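Local coordinates for TodX (Pseudomonas putida, PDB 3BS0), which transports toluene, and probably other aromatic hydrocarbons, across the outer membrane as a beta barrel of the FadL family, at residues A200-R206 and K251-I257; N181-V187 and L319-A325; L365-V369 and M415-S419; T54-K58 and A67-T71. All coordinates share one frame; numbering follows the deposited sequence.

Contact 1 of 4, residues A200-R206 and K251-I257; sequences AHFSLSR and KATLSAI. With C8E ((hydroxyethyloxy)tri(ethyloxy)octane), chain D.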
loop_
_atom_site.group_PDB
_atom_site.type_symbol
_atom_site.label_atom_id
_atom_site.label_comp_id
_atom_site.label_asym_id
_atom_site.label_seq_id
_atom_site.Cartn_x
_atom_site.Cartn_y
_atom_site.Cartn_z
ATOM N N ALA A 200 2.365 -13.199 24.550
ATOM C CA ALA A 200 3.277 -12.074 24.510
ATOM C C ALA A 200 2.613 -11.042 23.626
ATOM O O ALA A 200 1.964 -11.370 22.637
ATOM C CB ALA A 200 4.616 -12.486 23.924
ATOM N N HIS A 201 2.757 -9.781 23.978
ATOM C CA HIS A 201 2.128 -8.765 23.171
ATOM C C HIS A 201 3.124 -7.742 22.672
ATOM O O HIS A 201 4.002 -7.275 23.412
ATOM C CB HIS A 201 1.036 -8.059 23.960
ATOM C CG HIS A 201 0.395 -6.942 23.207
ATOM N ND1 HIS A 201 -0.558 -7.151 22.234
ATOM C CD2 HIS A 201 0.559 -5.600 23.294
ATOM C CE1 HIS A 201 -0.963 -5.986 21.762
ATOM N NE2 HIS A 201 -0.301 -5.030 22.387
ATOM N N PHE A 202 2.983 -7.410 21.400
ATOM C CA PHE A 202 3.829 -6.416 20.807
ATOM C C PHE A 202 3.031 -5.158 20.539
ATOM O O PHE A 202 1.955 -5.217 19.981
ATOM C CB PHE A 202 4.435 -6.946 19.523
ATOM C CG PHE A 202 5.793 -7.508 19.718
ATOM C CD1 PHE A 202 5.996 -8.877 19.764
ATOM C CD2 PHE A 202 6.864 -6.664 19.912
ATOM C CE1 PHE A 202 7.254 -9.404 19.999
ATOM C CE2 PHE A 202 8.126 -7.174 20.150
ATOM C CZ PHE A 202 8.322 -8.549 20.195
ATOM N N SER A 203 3.555 -4.019 20.958
ATOM C CA SER A 203 2.862 -2.770 20.743
ATOM C C SER A 203 3.757 -1.678 20.162
ATOM O O SER A 203 4.856 -1.405 20.656
ATOM C CB SER A 203 2.239 -2.298 22.054
ATOM O OG SER A 203 1.718 -0.993 21.913
ATOM N N LEU A 204 3.282 -1.083 19.079
ATOM C CA LEU A 204 3.971 0.004 18.397
ATOM C C LEU A 204 2.870 1.044 18.251
ATOM O O LEU A 204 2.206 1.132 17.229
ATOM C CB LEU A 204 4.480 -0.469 17.041
ATOM C CG LEU A 204 5.751 -1.322 17.089
ATOM C CD1 LEU A 204 5.578 -2.591 17.922
ATOM C CD2 LEU A 204 6.106 -1.675 15.661
ATOM N N SER A 205 2.688 1.822 19.308
ATOM C CA SER A 205 1.628 2.812 19.393
ATOM C C SER A 205 2.001 4.274 19.285
ATOM O O SER A 205 1.119 5.120 19.216
ATOM C CB SER A 205 0.934 2.665 20.734
ATOM O OG SER A 205 1.736 3.285 21.731
ATOM N N ARG A 206 3.287 4.590 19.294
ATOM C CA ARG A 206 3.700 5.986 19.272
ATOM C C ARG A 206 3.545 6.771 18.009
ATOM O O ARG A 206 3.712 6.252 16.907
ATOM C CB ARG A 206 5.154 6.122 19.715
ATOM C CG ARG A 206 5.328 6.129 21.209
ATOM C CD ARG A 206 4.963 4.787 21.778
ATOM N NE ARG A 206 5.916 4.377 22.800
ATOM C CZ ARG A 206 6.068 3.122 23.212
ATOM N NH1 ARG A 206 5.325 2.157 22.681
ATOM N NH2 ARG A 206 6.965 2.831 24.147
ATOM N N LYS A 251 9.846 3.207 19.051
ATOM C CA LYS A 251 9.603 2.659 20.364
ATOM C C LYS A 251 8.528 1.582 20.292
ATOM O O LYS A 251 7.585 1.675 19.497
ATOM C CB LYS A 251 9.183 3.784 21.323
ATOM C CG LYS A 251 10.229 4.883 21.491
ATOM C CD LYS A 251 11.635 4.294 21.643
ATOM C CE LYS A 251 12.534 5.144 22.551
ATOM N NZ LYS A 251 13.705 4.343 23.065
ATOM N N ALA A 252 8.688 0.559 21.125
ATOM C CA ALA A 252 7.764 -0.553 21.174
ATOM C C ALA A 252 7.730 -1.095 22.582
ATOM O O ALA A 252 8.716 -1.026 23.309
ATOM C CB ALA A 252 8.211 -1.640 20.216
ATOM N N THR A 253 6.584 -1.625 22.976
ATOM C CA THR A 253 6.437 -2.200 24.292
ATOM C C THR A 253 6.228 -3.698 24.162
ATOM O O THR A 253 5.216 -4.156 23.635
ATOM C CB THR A 253 5.226 -1.615 25.044
ATOM O OG1 THR A 253 5.377 -0.202 25.182
ATOM C CG2 THR A 253 5.113 -2.247 26.426
ATOM N N LEU A 254 7.203 -4.467 24.615
ATOM C CA LEU A 254 7.074 -5.913 24.583
ATOM C C LEU A 254 6.444 -6.224 25.919
ATOM O O LEU A 254 6.935 -5.791 26.955
ATOM C CB LEU A 254 8.427 -6.588 24.507
ATOM C CG LEU A 254 8.273 -8.066 24.837
ATOM C CD1 LEU A 254 7.569 -8.784 23.687
ATOM C CD2 LEU A 254 9.638 -8.673 25.107
ATOM N N SER A 255 5.349 -6.960 25.900
ATOM C CA SER A 255 4.667 -7.277 27.132
ATOM C C SER A 255 4.282 -8.750 27.222
ATOM O O SER A 255 3.575 -9.281 26.388
ATOM C CB SER A 255 3.447 -6.376 27.272
ATOM O OG SER A 255 2.296 -7.158 27.419
ATOM N N ALA A 256 4.788 -9.397 28.253
ATOM C CA ALA A 256 4.567 -10.800 28.500
ATOM C C ALA A 256 3.328 -10.950 29.346
ATOM O O ALA A 256 3.062 -10.114 30.207
ATOM C CB ALA A 256 5.783 -11.390 29.228
ATOM N N ILE A 257 2.571 -12.015 29.097
ATOM C CA ILE A 257 1.369 -12.275 29.868
ATOM C C ILE A 257 1.351 -13.715 30.395
ATOM O O ILE A 257 1.567 -14.681 29.649
ATOM C CB ILE A 257 0.142 -11.983 29.016
ATOM C CG1 ILE A 257 0.250 -10.548 28.467
ATOM C CG2 ILE A 257 -1.135 -12.156 29.857
ATOM C CD1 ILE A 257 0.030 -10.444 26.966
HETATM C C1 C8E D . 6.082 -2.804 3.069
HETATM C C2 C8E D . 5.363 -3.291 4.247
HETATM C C3 C8E D . 6.176 -3.734 5.382
HETATM C C4 C8E D . 5.275 -3.763 6.480
HETATM C C5 C8E D . 5.736 -4.663 7.479
HETATM C C6 C8E D . 4.773 -4.672 8.550
HETATM C C7 C8E D . 5.056 -6.094 8.951
HETATM C C8 C8E D . 6.331 -6.305 9.644
HETATM O O9 C8E D . 6.515 -7.070 10.809
HETATM C C10 C8E D . 5.746 -6.566 11.972
HETATM C C11 C8E D . 6.165 -7.531 13.122
HETATM O O12 C8E D . 7.284 -7.010 14.043
HETATM C C13 C8E D . 6.757 -6.980 15.406
HETATM C C14 C8E D . 6.424 -8.322 16.164
HETATM O O15 C8E D . 7.236 -9.564 16.264
HETATM C C16 C8E D . 6.920 -10.452 15.107
HETATM C C17 C8E D . 5.718 -11.403 15.319
HETATM O O18 C8E D . 5.674 -12.822 15.148
HETATM C C19 C8E D . 5.334 -13.166 13.768
HETATM C C20 C8E D . 4.079 -13.951 13.243
HETATM O O21 C8E D . 4.268 -15.315 12.880
#
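Leu254 holds its CG opposite its own backbone N (chi1 165°), while Phe202 is turned to a chi1 of -96°, and together these torsions lay the leucine CD1 methyl over one face of the phenyl ring. This CH-pi contact puts CD1 of Leu254 3.8 Å from the centroid of the Phe202 ring, only 22° off the ring normal. On the opposite face the C14 carbon of a bound detergent, C8E, lies 3.7 Å from CD1 of Phe202, so the ring is sandwiched between protein and ligand. An alanine in place of Phe202 would remove this plate and would probably leave a gap between the Leu254 methyl and the detergent chain. Beneath the side chains runs an antiparallel ladder in which the short strand 199-204 is set between strands 151-169 and 244-257, long strands of the barrel: His201 with Ser255 and Ser203 with Thr253 are hydrogen-bonded pairs, Phe202 with Leu254 a non-hydrogen-bonded one. Farther along the apolar face, CD1 of Leu204 rests 3.6 Å from CB of Ala252. On the polar face the ring nitrogen NE2 of His201 and OG of Ser203 both bond to Glu165, so one carboxylate ties two side chains. The poorly ordered Arg206 lays its guanidinium face over CB of Lys251 and turns its edge to Thr253, where NH1 makes a weak 3.4 Å bond to OG1, which Asp267 also holds.

Contact 2 of 4, residues N181-V187 and L319-A325; sequences NLSGGLV and LGGIDVA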
loop_
_atom_site.group_PDB
_atom_site.type_symbol
_atom_site.label_atom_id
_atom_site.label_comp_id
_atom_site.label_asym_id
_atom_site.label_seq_id
_atom_site.Cartn_x
_atom_site.Cartn_y
_atom_site.Cartn_z
ATOM N N ASN A 181 13.281 -19.429 15.237
ATOM C CA ASN A 181 12.987 -18.131 14.645
ATOM C C ASN A 181 12.858 -17.037 15.681
ATOM O O ASN A 181 12.904 -15.856 15.341
ATOM C CB ASN A 181 11.726 -18.203 13.789
ATOM C CG ASN A 181 11.974 -18.918 12.483
ATOM O OD1 ASN A 181 12.833 -18.504 11.697
ATOM N ND2 ASN A 181 11.245 -20.008 12.248
ATOM N N LEU A 182 12.708 -17.426 16.944
ATOM C CA LEU A 182 12.591 -16.447 18.016
ATOM C C LEU A 182 13.762 -16.608 18.986
ATOM O O LEU A 182 13.945 -17.657 19.602
ATOM C CB LEU A 182 11.253 -16.618 18.736
ATOM C CG LEU A 182 10.843 -15.413 19.575
ATOM C CD1 LEU A 182 9.337 -15.344 19.659
ATOM C CD2 LEU A 182 11.481 -15.504 20.952
ATOM N N SER A 183 14.565 -15.565 19.118
ATOM C CA SER A 183 15.724 -15.642 19.990
ATOM C C SER A 183 15.874 -14.408 20.840
ATOM O O SER A 183 15.039 -13.502 20.800
ATOM C CB SER A 183 16.993 -15.800 19.161
ATOM O OG SER A 183 16.793 -16.724 18.121
ATOM N N GLY A 184 16.970 -14.384 21.589
ATOM C CA GLY A 184 17.265 -13.266 22.450
ATOM C C GLY A 184 17.350 -13.684 23.894
ATOM O O GLY A 184 16.804 -14.722 24.287
ATOM N N GLY A 185 18.045 -12.873 24.683
ATOM C CA GLY A 185 18.186 -13.150 26.093
ATOM C C GLY A 185 16.861 -13.067 26.828
ATOM O O GLY A 185 16.738 -13.572 27.945
ATOM N N LEU A 186 15.859 -12.441 26.220
ATOM C CA LEU A 186 14.563 -12.332 26.894
ATOM C C LEU A 186 13.820 -13.646 26.831
ATOM O O LEU A 186 12.847 -13.854 27.555
ATOM C CB LEU A 186 13.704 -11.218 26.291
ATOM C CG LEU A 186 13.868 -9.832 26.925
ATOM C CD1 LEU A 186 12.890 -8.840 26.297
ATOM C CD2 LEU A 186 13.634 -9.945 28.436
ATOM N N VAL A 187 14.287 -14.543 25.971
ATOM C CA VAL A 187 13.639 -15.836 25.858
ATOM C C VAL A 187 13.731 -16.548 27.201
ATOM O O VAL A 187 12.702 -16.817 27.816
ATOM C CB VAL A 187 14.281 -16.716 24.763
ATOM C CG1 VAL A 187 13.709 -18.126 24.818
ATOM C CG2 VAL A 187 14.053 -16.096 23.408
ATOM N N LEU A 319 16.858 -4.770 29.825
ATOM C CA LEU A 319 16.783 -6.106 30.402
ATOM C C LEU A 319 17.105 -7.199 29.405
ATOM O O LEU A 319 17.283 -8.356 29.784
ATOM C CB LEU A 319 15.392 -6.351 30.964
ATOM C CG LEU A 319 15.170 -5.740 32.335
ATOM C CD1 LEU A 319 13.738 -6.008 32.782
ATOM C CD2 LEU A 319 16.182 -6.350 33.306
ATOM N N GLY A 320 17.161 -6.834 28.131
ATOM C CA GLY A 320 17.453 -7.809 27.101
ATOM C C GLY A 320 16.569 -7.554 25.905
ATOM O O GLY A 320 15.809 -6.583 25.888
ATOM N N GLY A 321 16.677 -8.411 24.895
ATOM C CA GLY A 321 15.850 -8.247 23.716
ATOM C C GLY A 321 15.356 -9.559 23.134
ATOM O O GLY A 321 15.766 -10.649 23.547
ATOM N N ILE A 322 14.440 -9.456 22.181
ATOM C CA ILE A 322 13.934 -10.631 21.503
ATOM C C ILE A 322 14.055 -10.348 20.035
ATOM O O ILE A 322 13.811 -9.236 19.574
ATOM C CB ILE A 322 12.490 -10.933 21.859
ATOM C CG1 ILE A 322 11.693 -9.641 21.892
ATOM C CG2 ILE A 322 12.435 -11.697 23.183
ATOM C CD1 ILE A 322 10.304 -9.828 22.430
ATOM N N ASP A 323 14.452 -11.370 19.301
ATOM C CA ASP A 323 14.665 -11.245 17.869
ATOM C C ASP A 323 13.817 -12.252 17.087
ATOM O O ASP A 323 13.818 -13.443 17.395
ATOM C CB ASP A 323 16.157 -11.461 17.614
ATOM C CG ASP A 323 16.486 -11.588 16.167
ATOM O OD1 ASP A 323 15.742 -12.287 15.441
ATOM O OD2 ASP A 323 17.511 -10.998 15.758
ATOM N N VAL A 324 13.087 -11.782 16.084
ATOM C CA VAL A 324 12.272 -12.698 15.298
ATOM C C VAL A 324 12.748 -12.752 13.849
ATOM O O VAL A 324 12.830 -11.734 13.170
ATOM C CB VAL A 324 10.782 -12.317 15.333
ATOM C CG1 VAL A 324 9.957 -13.486 14.865
ATOM C CG2 VAL A 324 10.366 -11.915 16.741
ATOM N N ALA A 325 13.080 -13.953 13.387
ATOM C CA ALA A 325 13.559 -14.158 12.024
ATOM C C ALA A 325 12.499 -14.860 11.194
ATOM O O ALA A 325 12.421 -16.082 11.187
ATOM C CB ALA A 325 14.842 -14.984 12.040
#
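Ser183 and Asp323 form a hydrogen-bonded antiparallel pair, their backbones joined by Ser183 N to Asp323 O at 2.8 Å and Asp323 N to Ser183 O at 2.7 Å, with Ala325 N to Asn181 O adding a rung on one flank. Gly184 then turns the chain away with a phi of 120°; a CB there would run into Gly321 O and CA of Ile322. Just beyond it the NH of Leu186 bonds Gly321 O at 3.2 Å, approaching tilted from the carbonyl plane. The side chain of Leu186 meets the strand in two places: its CB lies 3.4 Å from CG2 of Ile322, and its CG sits 3.7 Å from the carbonyl carbon of Gly320, whose lack of a side chain lets the leucine branch lie against bare backbone. Cutting Leu186 back to an alanine would keep the CB contact to Ile322 but would probably leave the Gly320-Gly321 backbone without its cover. On the same side of the short sheet as Leu182, Val324 comes close to a bound C8E. Helix 170-179 covers Leu182, helix 186-194 follows in the chain, and strand 314-317 pairs with the edge of strand 320-324 not used by Leu182 and Ser183, with Phe315 touching both Leu186 and Ile322.

Contact 3 of 4, residues L365-V369 and M415-S419; sequences LILPV and MLRQS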
loop_
_atom_site.group_PDB
_atom_site.type_symbol
_atom_site.label_atom_id
_atom_site.label_comp_id
_atom_site.label_asym_id
_atom_site.label_seq_id
_atom_site.Cartn_x
_atom_site.Cartn_y
_atom_site.Cartn_z
ATOM N N LEU A 365 1.480 -17.297 5.655
ATOM C CA LEU A 365 0.261 -18.047 5.365
ATOM C C LEU A 365 -1.036 -17.361 5.837
ATOM O O LEU A 365 -2.060 -17.450 5.161
ATOM C CB LEU A 365 0.351 -19.449 5.973
ATOM C CG LEU A 365 -0.857 -20.339 5.696
ATOM C CD1 LEU A 365 -0.984 -20.587 4.202
ATOM C CD2 LEU A 365 -0.698 -21.644 6.442
ATOM N N ILE A 366 -1.000 -16.691 6.991
ATOM C CA ILE A 366 -2.182 -15.997 7.498
ATOM C C ILE A 366 -1.868 -14.687 8.270
ATOM O O ILE A 366 -1.543 -13.666 7.645
ATOM C CB ILE A 366 -3.055 -16.959 8.363
ATOM C CG1 ILE A 366 -4.356 -16.245 8.770
ATOM C CG2 ILE A 366 -2.248 -17.487 9.556
ATOM C CD1 ILE A 366 -5.214 -16.977 9.788
ATOM N N LEU A 367 -1.979 -14.702 9.603
ATOM C CA LEU A 367 -1.708 -13.519 10.449
ATOM C C LEU A 367 -2.708 -12.366 10.248
ATOM O O LEU A 367 -2.441 -11.403 9.554
ATOM C CB LEU A 367 -0.271 -13.025 10.207
ATOM C CG LEU A 367 0.381 -12.082 11.221
ATOM C CD1 LEU A 367 1.868 -11.989 10.952
ATOM C CD2 LEU A 367 -0.250 -10.711 11.136
ATOM N N PRO A 368 -3.870 -12.443 10.899
ATOM C CA PRO A 368 -4.944 -11.450 10.825
ATOM C C PRO A 368 -4.639 -9.948 10.853
ATOM O O PRO A 368 -5.462 -9.134 10.420
ATOM C CB PRO A 368 -5.873 -11.868 11.965
ATOM C CG PRO A 368 -5.016 -12.685 12.862
ATOM C CD PRO A 368 -4.199 -13.466 11.901
ATOM N N VAL A 369 -3.478 -9.559 11.355
ATOM C CA VAL A 369 -3.159 -8.132 11.418
ATOM C C VAL A 369 -2.434 -7.638 10.167
ATOM O O VAL A 369 -2.451 -6.450 9.876
ATOM C CB VAL A 369 -2.385 -7.821 12.728
ATOM C CG1 VAL A 369 -1.461 -6.661 12.567
ATOM C CG2 VAL A 369 -3.366 -7.522 13.800
ATOM N N MET A 415 -6.054 -22.805 14.484
ATOM C CA MET A 415 -6.287 -23.262 13.114
ATOM C C MET A 415 -7.360 -22.244 12.729
ATOM O O MET A 415 -8.513 -22.349 13.147
ATOM C CB MET A 415 -6.874 -24.669 13.103
ATOM C CG MET A 415 -7.460 -25.083 11.769
ATOM S SD MET A 415 -8.675 -26.413 11.978
ATOM C CE MET A 415 -7.607 -27.809 12.267
ATOM N N LEU A 416 -6.963 -21.248 11.952
ATOM C CA LEU A 416 -7.854 -20.164 11.576
ATOM C C LEU A 416 -8.318 -20.139 10.139
ATOM O O LEU A 416 -7.768 -20.827 9.281
ATOM C CB LEU A 416 -7.164 -18.830 11.846
ATOM C CG LEU A 416 -6.694 -18.531 13.260
ATOM C CD1 LEU A 416 -5.825 -17.290 13.239
ATOM C CD2 LEU A 416 -7.892 -18.340 14.166
ATOM N N ARG A 417 -9.348 -19.333 9.892
ATOM C CA ARG A 417 -9.841 -19.139 8.542
ATOM C C ARG A 417 -10.161 -17.666 8.427
ATOM O O ARG A 417 -10.671 -17.064 9.358
ATOM C CB ARG A 417 -11.038 -20.051 8.206
ATOM C CG ARG A 417 -12.273 -19.919 9.033
ATOM C CD ARG A 417 -13.214 -21.098 8.723
ATOM N NE ARG A 417 -14.428 -21.048 9.538
ATOM C CZ ARG A 417 -15.494 -20.307 9.256
ATOM N NH1 ARG A 417 -15.521 -19.555 8.169
ATOM N NH2 ARG A 417 -16.516 -20.292 10.092
ATOM N N GLN A 418 -9.806 -17.084 7.289
ATOM C CA GLN A 418 -9.991 -15.666 7.068
ATOM C C GLN A 418 -10.708 -15.369 5.769
ATOM O O GLN A 418 -10.575 -16.103 4.786
ATOM C CB GLN A 418 -8.629 -14.978 7.058
ATOM C CG GLN A 418 -8.640 -13.485 7.371
ATOM C CD GLN A 418 -7.227 -12.906 7.461
ATOM O OE1 GLN A 418 -6.565 -12.668 6.444
ATOM N NE2 GLN A 418 -6.753 -12.703 8.683
ATOM N N SER A 419 -11.478 -14.284 5.782
ATOM C CA SER A 419 -12.222 -13.828 4.611
ATOM C C SER A 419 -11.897 -12.346 4.513
ATOM O O SER A 419 -12.072 -11.596 5.477
ATOM C CB SER A 419 -13.723 -14.067 4.802
ATOM O OG SER A 419 -14.151 -13.656 6.089
#
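Ile366 reaches Leu416 with the far end of its chain, CD1 standing 3.4 Å from CB and 3.5 Å from CD1 of Leu416, and the two side chains cross at about a right angle. The isoleucine gets there because its CG1 is anti to the backbone N (chi1 -175°) and the chain runs straight on to CD1. This is the close-packed half of the contact, and Phe114 covers Leu416 from a neighbouring loop. Next to it the extended chain of Gln418 crosses the side chain of Pro368 at about a right angle and brings its amide NE2 to 3.5 Å from CB of Pro368; no hydrogen bond joins the two segments, which meet through van der Waals contacts. The rest is looser. CD of Pro368 stays 4.4 Å from CD1 of Leu416, and Leu367 points away from the strand and touches a bound C8E. Backbone bonds fix the Gln418 strand between its neighbours, while Pro368 O takes a hydrogen bond from the hydroxyl of Tyr109. Thus the loop between strands 348-356 and 376-385 is laid against the start of strand 417-433, the last strand, which pairs with strand 44-60 to close the FadL-family barrel.

Contact 4 of 4, residues T54-K58 and A67-T71; sequences TTDIK and AKSST. Unlike the reference sequence in segment 67-71: Ala67 (reference Pro).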
loop_
_atom_site.group_PDB
_atom_site.type_symbol
_atom_site.label_atom_id
_atom_site.label_comp_id
_atom_site.label_asym_id
_atom_site.label_seq_id
_atom_site.Cartn_x
_atom_site.Cartn_y
_atom_site.Cartn_z
ATOM N N THR A 54 -11.384 1.421 2.664
ATOM C CA THR A 54 -12.226 0.621 3.544
ATOM C C THR A 54 -11.695 -0.810 3.482
ATOM O O THR A 54 -11.197 -1.235 2.447
ATOM C CB THR A 54 -13.694 0.596 3.045
ATOM O OG1 THR A 54 -14.254 1.912 3.112
ATOM C CG2 THR A 54 -14.530 -0.374 3.884
ATOM N N THR A 55 -11.798 -1.551 4.579
ATOM C CA THR A 55 -11.341 -2.943 4.592
ATOM C C THR A 55 -12.260 -3.847 5.397
ATOM O O THR A 55 -12.639 -3.513 6.525
ATOM C CB THR A 55 -9.924 -3.086 5.177
ATOM O OG1 THR A 55 -8.955 -2.733 4.182
ATOM C CG2 THR A 55 -9.680 -4.519 5.646
ATOM N N ASP A 56 -12.639 -4.983 4.818
ATOM C CA ASP A 56 -13.470 -5.900 5.565
ATOM C C ASP A 56 -12.782 -7.249 5.735
ATOM O O ASP A 56 -12.400 -7.916 4.765
ATOM C CB ASP A 56 -14.842 -6.076 4.924
ATOM C CG ASP A 56 -15.905 -6.425 5.950
ATOM O OD1 ASP A 56 -15.994 -5.694 6.964
ATOM O OD2 ASP A 56 -16.647 -7.412 5.758
ATOM N N ILE A 57 -12.625 -7.634 6.994
ATOM C CA ILE A 57 -11.969 -8.877 7.334
ATOM C C ILE A 57 -12.680 -9.602 8.452
ATOM O O ILE A 57 -13.121 -8.999 9.423
ATOM C CB ILE A 57 -10.520 -8.622 7.784
ATOM C CG1 ILE A 57 -9.769 -7.846 6.705
ATOM C CG2 ILE A 57 -9.818 -9.932 8.062
ATOM C CD1 ILE A 57 -8.306 -7.597 7.051
ATOM N N LYS A 58 -12.803 -10.908 8.291
ATOM C CA LYS A 58 -13.405 -11.754 9.305
ATOM C C LYS A 58 -12.444 -12.939 9.465
ATOM O O LYS A 58 -12.001 -13.547 8.474
ATOM C CB LYS A 58 -14.782 -12.265 8.865
ATOM C CG LYS A 58 -15.914 -11.932 9.808
ATOM C CD LYS A 58 -16.511 -10.574 9.454
ATOM C CE LYS A 58 -17.801 -10.275 10.239
ATOM N NZ LYS A 58 -18.894 -11.266 9.971
ATOM N N ALA A 67 -13.572 -12.592 14.979
ATOM C CA ALA A 67 -12.955 -11.308 15.220
ATOM C C ALA A 67 -13.050 -10.653 13.858
ATOM O O ALA A 67 -12.655 -11.235 12.849
ATOM C CB ALA A 67 -11.515 -11.484 15.613
ATOM N N LYS A 68 -13.603 -9.458 13.814
ATOM C CA LYS A 68 -13.723 -8.777 12.547
ATOM C C LYS A 68 -13.123 -7.414 12.671
ATOM O O LYS A 68 -13.081 -6.843 13.760
ATOM C CB LYS A 68 -15.190 -8.660 12.131
ATOM C CG LYS A 68 -16.119 -8.221 13.231
ATOM C CD LYS A 68 -17.509 -7.946 12.684
ATOM C CE LYS A 68 -18.578 -8.507 13.612
ATOM N NZ LYS A 68 -18.366 -8.061 15.027
ATOM N N SER A 69 -12.631 -6.914 11.547
ATOM C CA SER A 69 -12.045 -5.589 11.494
ATOM C C SER A 69 -12.729 -4.804 10.399
ATOM O O SER A 69 -12.829 -5.261 9.270
ATOM C CB SER A 69 -10.554 -5.660 11.203
ATOM O OG SER A 69 -10.116 -4.419 10.698
ATOM N N SER A 70 -13.188 -3.617 10.758
ATOM C CA SER A 70 -13.864 -2.686 9.862
ATOM C C SER A 70 -14.747 -1.906 10.814
ATOM O O SER A 70 -15.120 -0.761 10.555
ATOM C CB SER A 70 -14.722 -3.415 8.830
ATOM O OG SER A 70 -15.750 -4.175 9.443
ATOM N N THR A 71 -15.048 -2.561 11.937
ATOM C CA THR A 71 -15.879 -2.012 13.002
ATOM C C THR A 71 -15.092 -0.939 13.750
ATOM O O THR A 71 -13.855 -0.941 13.739
ATOM C CB THR A 71 -16.286 -3.121 14.009
ATOM O OG1 THR A 71 -16.842 -4.237 13.301
ATOM C CG2 THR A 71 -17.317 -2.591 15.004
HETATM O O HOH W 1 -10.481 -2.924 8.676
#
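Lys58 and Lys68 lie side by side and point the same way across a beta hairpin in which the short strand 66-69 folds back on strand 44-60 of the barrel. Their aliphatic parts carry the contact: CE of Lys58 comes to 3.4 Å from CD of Lys68, and CD of Lys58 to 3.5 Å from CB of Lys68. The ammonium groups stay apart, NZ to NZ 6.0 Å; that of Lys58 forms a salt bridge with Glu66, while the end of Lys68 leads away from the partner strand. This pair is a non-hydrogen-bonded one; the adjoining Ile57 and Ser69 are hydrogen-bonded, through Ser69 N to Ile57 O at 3.0 Å and Ile57 N to Ser69 O at 3.3 Å. Ile57 occupies the other face of the hairpin, where it packs against Tyr109 and Gln418. Past Ser69 the strand ends. A chi1 of -152° sets the Asp56 carboxylate beside its own carbonyl carbon, where it accepts a hydroxyl: Ser70 OG donates to Asp56 OD1 at 2.9 Å, meeting that oxygen nearly end-on. The second oxygen, OD2, forms a salt bridge with Arg401, and this second partner probably limits rotation of the group. Ser69 OG is bonded to the backbone N of Glu108 and also meets a water, which donates to the carbonyl O of Thr55 at 3.1 Å.

Contacts 1 and 2 adjoin, their centres 14 Å apart: CD2 of Leu254 lies 3.5 Å from CD1 of Leu186, and Ile322 packs against both Leu254 and Phe202, extending the apolar patch around that ring. Detergent touches contacts 1, 2 and 3, consistent with an apolar route for hydrophobic substrates near this end of the barrel. Contacts 3 and 4, with centres 12 Å apart, share the barrel seam, where Ser419 N lies 2.8 Å from Lys58 O, a probable hydrogen bond. The two pairs do not touch: nearest atoms of contacts 1 and 3 are about 8 Å apart, contacts 2 and 4 have centres about 31 Å apart, and the side chain of Ile57 lies about 13 Å from a bound detergent.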